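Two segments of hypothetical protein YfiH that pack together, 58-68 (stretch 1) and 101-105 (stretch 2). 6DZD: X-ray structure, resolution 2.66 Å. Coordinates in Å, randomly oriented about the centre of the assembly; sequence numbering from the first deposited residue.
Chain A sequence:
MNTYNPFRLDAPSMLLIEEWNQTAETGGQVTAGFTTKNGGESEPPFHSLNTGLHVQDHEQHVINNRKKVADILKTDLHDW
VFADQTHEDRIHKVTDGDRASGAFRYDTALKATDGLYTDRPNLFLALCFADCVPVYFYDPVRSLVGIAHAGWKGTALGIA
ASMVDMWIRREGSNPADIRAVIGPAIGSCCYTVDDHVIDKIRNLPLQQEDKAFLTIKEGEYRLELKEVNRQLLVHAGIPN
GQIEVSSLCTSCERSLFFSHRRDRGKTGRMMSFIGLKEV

Stretch 1, residues 58-68: HEQHVINNRKK
Stretch 2 (101-105) SGAFR

The contact between the two stretches is anchored by R66, whose guanidinium reaches from the helix of stretch 1 to two consecutive carbonyls of stretch 2. R66 NH2 donates to G102 O at 2.9 Å and to A103 O at 3.1 Å, with N-H...acceptor angles of 141° and 140°. Both oxygens lie at the edge of the guanidinium, near its plane, where the N-H bonds point, and one nitrogen thus serves two acceptors. The side chain is almost fully extended: chi1 is m at -65°, and chi2, chi3 and chi4 are -179°, -175° and -174°. A water bridges the same two residues, accepting from R66 NH1 at 2.9 Å and donating a weak hydrogen bond to G102 O at 3.3 Å. R66 NE and NH1 also bond elsewhere in the structure, which helps to satisfy this buried charge.

The carbonyls are presented by an irregular loop, with neither helix nor strand. Its phi/psi values run -75/122 at S101, 77/-2 at G102, -74/-38 at A103, -110/-16 at F104 and -145/138 at R105. The positive phi of G102 by itself favours glycine. CA-to-CB of A103 points away from the helix, and the residue meets R66 through its backbone oxygen.

Stretch 1 is a regular helix from E59 through K68 that continues later in the chain, with phi from -59° to -74° and psi from -32° to -45°. H58, at phi/psi -67/117, occupies the N-cap position. Its carbonyl begins the i to i+4 ladder, V62 N to H58 O being 3.3 Å; further along, R66 N to V62 O is 2.8 Å and K67 N to I63 O is 2.6 Å. The spacing of the helix puts E59, I63 and R66 on the side where CA-to-CB points toward the loop. In register, I63 lies across from F104, their CA atoms 6.3 Å apart.

I63 (chi1 m at -76°, chi2 t at 155°) places CD1 3.2 Å from F104 O, a tight approach of a methyl to a carbonyl. Its CG2 lies 4.2 Å from F104 CD2, an apolar contact oblique to the ring. F104 has the largest area covered by the opposing stretch. Although its CA-to-CB bond points away from the helix, chi1 of -60° (m) and chi2 of 88° bring the ring end nearer.

K67 borders this packing. Its CA-to-CB bond runs sideways, but the end of the chain comes closer, and CE lies 4.5 Å from F104 CE2 at the ring edge. Here chi1 is -91° and chi3 146°, both between wells, while chi2 and chi4 are t at 171° and 164°. Toward the start of the helix, E59 (chi1 and chi2 t, chi3 -31°) sets OE2 3.9 Å from F104 O, a peripheral contact between two oxygens. The interface is small, burying 253 Å² over both sides, and its direct hydrogen bonds all come from R66.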

# COMPACT_ATOMS: atom_id res chain seq x y z
N HIS A 58 -5.57 -3.11 21.10
CA HIS A 58 -5.35 -4.32 21.88
C HIS A 58 -4.64 -5.35 21.03
O HIS A 58 -5.19 -5.83 20.03
CB HIS A 58 -6.67 -4.87 22.39
CG HIS A 58 -6.50 -5.99 23.38
ND1 HIS A 58 -5.91 -5.80 24.61
CD2 HIS A 58 -6.82 -7.30 23.31
CE1 HIS A 58 -5.90 -6.95 25.27
NE2 HIS A 58 -6.44 -7.88 24.50
N GLU A 59 -3.43 -5.73 21.45
CA GLU A 59 -2.53 -6.48 20.59
C GLU A 59 -3.16 -7.80 20.15
O GLU A 59 -3.10 -8.17 18.97
CB GLU A 59 -1.21 -6.72 21.30
CG GLU A 59 -0.24 -7.52 20.48
CD GLU A 59 1.05 -7.80 21.22
OE1 GLU A 59 1.44 -6.94 22.06
OE2 GLU A 59 1.66 -8.87 20.98
N GLN A 60 -3.79 -8.52 21.08
CA GLN A 60 -4.41 -9.80 20.76
C GLN A 60 -5.50 -9.65 19.71
O GLN A 60 -5.73 -10.58 18.93
CB GLN A 60 -4.97 -10.45 22.03
CG GLN A 60 -5.27 -11.91 21.83
CD GLN A 60 -4.25 -12.57 20.89
OE1 GLN A 60 -3.07 -12.72 21.23
NE2 GLN A 60 -4.70 -12.94 19.68
N HIS A 61 -6.21 -8.52 19.71
CA HIS A 61 -7.25 -8.32 18.70
C HIS A 61 -6.64 -8.15 17.30
O HIS A 61 -7.19 -8.66 16.32
CB HIS A 61 -8.13 -7.12 19.07
CG HIS A 61 -9.05 -7.40 20.24
ND1 HIS A 61 -9.75 -6.40 20.88
CD2 HIS A 61 -9.36 -8.55 20.87
CE1 HIS A 61 -10.46 -6.93 21.87
NE2 HIS A 61 -10.24 -8.24 21.88
N VAL A 62 -5.50 -7.45 17.20
CA VAL A 62 -4.85 -7.25 15.90
C VAL A 62 -4.33 -8.57 15.34
O VAL A 62 -4.50 -8.87 14.15
CB VAL A 62 -3.71 -6.22 16.02
CG1 VAL A 62 -3.06 -5.98 14.68
CG2 VAL A 62 -4.21 -4.90 16.61
N ILE A 63 -3.68 -9.38 16.19
CA ILE A 63 -3.20 -10.68 15.75
C ILE A 63 -4.36 -11.56 15.30
O ILE A 63 -4.26 -12.30 14.31
CB ILE A 63 -2.36 -11.33 16.86
CG1 ILE A 63 -0.99 -10.64 16.91
CG2 ILE A 63 -2.24 -12.82 16.63
CD1 ILE A 63 -0.31 -10.72 18.24
N ASN A 64 -5.50 -11.47 16.00
CA ASN A 64 -6.67 -12.22 15.58
C ASN A 64 -7.25 -11.67 14.28
O ASN A 64 -7.70 -12.45 13.43
CB ASN A 64 -7.71 -12.25 16.70
CG ASN A 64 -7.35 -13.26 17.78
OD1 ASN A 64 -6.43 -14.05 17.61
ND2 ASN A 64 -8.07 -13.21 18.90
N ASN A 65 -7.22 -10.35 14.08
CA ASN A 65 -7.66 -9.84 12.78
C ASN A 65 -6.73 -10.32 11.66
O ASN A 65 -7.19 -10.70 10.58
CB ASN A 65 -7.70 -8.31 12.79
CG ASN A 65 -8.67 -7.75 13.80
OD1 ASN A 65 -9.64 -8.40 14.18
ND2 ASN A 65 -8.42 -6.51 14.22
N ARG A 66 -5.42 -10.35 11.93
CA ARG A 66 -4.47 -10.91 10.96
C ARG A 66 -4.66 -12.41 10.80
O ARG A 66 -4.62 -12.93 9.68
CB ARG A 66 -3.03 -10.59 11.39
CG ARG A 66 -2.64 -9.11 11.38
CD ARG A 66 -1.19 -8.93 11.80
NE ARG A 66 -0.78 -7.53 11.92
CZ ARG A 66 0.47 -7.13 12.16
NH1 ARG A 66 0.77 -5.83 12.26
NH2 ARG A 66 1.44 -8.03 12.29
N LYS A 67 -4.89 -13.12 11.91
CA LYS A 67 -5.13 -14.55 11.83
C LYS A 67 -6.36 -14.87 11.00
O LYS A 67 -6.41 -15.91 10.32
CB LYS A 67 -5.26 -15.14 13.23
CG LYS A 67 -3.92 -15.62 13.83
CD LYS A 67 -4.09 -15.99 15.31
CE LYS A 67 -3.21 -17.14 15.73
NZ LYS A 67 -3.13 -17.18 17.20
N LYS A 68 -7.37 -13.99 11.02
CA LYS A 68 -8.57 -14.22 10.22
C LYS A 68 -8.30 -13.98 8.75
O LYS A 68 -8.73 -14.78 7.90
CB LYS A 68 -9.71 -13.33 10.69
CG LYS A 68 -10.73 -13.03 9.60
CD LYS A 68 -12.11 -12.76 10.17
CE LYS A 68 -13.17 -12.47 9.09
NZ LYS A 68 -14.47 -12.05 9.72
N SER A 101 8.48 -12.34 10.18
CA SER A 101 9.03 -11.14 10.81
C SER A 101 7.94 -10.08 10.90
O SER A 101 7.38 -9.65 9.88
CB SER A 101 10.22 -10.59 10.02
OG SER A 101 11.31 -11.50 9.94
N GLY A 102 7.65 -9.63 12.12
CA GLY A 102 6.59 -8.67 12.34
C GLY A 102 5.18 -9.21 12.30
O GLY A 102 4.25 -8.44 12.56
N ALA A 103 4.99 -10.51 12.04
CA ALA A 103 3.65 -11.06 11.86
C ALA A 103 2.92 -11.18 13.19
O ALA A 103 1.71 -10.94 13.26
CB ALA A 103 3.72 -12.42 11.17
N PHE A 104 3.63 -11.54 14.27
CA PHE A 104 3.02 -11.63 15.60
C PHE A 104 3.49 -10.56 16.57
O PHE A 104 2.82 -10.32 17.58
CB PHE A 104 3.29 -13.01 16.21
CG PHE A 104 2.73 -14.14 15.40
CD1 PHE A 104 3.47 -14.71 14.38
CD2 PHE A 104 1.45 -14.60 15.64
CE1 PHE A 104 2.95 -15.74 13.62
CE2 PHE A 104 0.93 -15.63 14.89
CZ PHE A 104 1.68 -16.20 13.88
N ARG A 105 4.58 -9.88 16.27
CA ARG A 105 5.13 -8.87 17.15
C ARG A 105 5.72 -7.80 16.26
O ARG A 105 6.34 -8.13 15.25
CB ARG A 105 6.24 -9.43 18.06
CG ARG A 105 5.83 -10.58 18.96
CD ARG A 105 6.96 -10.94 19.88
NE ARG A 105 6.64 -12.04 20.78
CZ ARG A 105 6.97 -13.31 20.54
NH1 ARG A 105 7.63 -13.62 19.43
NH2 ARG A 105 6.65 -14.26 21.42
O HOH W 1 3.65 -5.20 12.30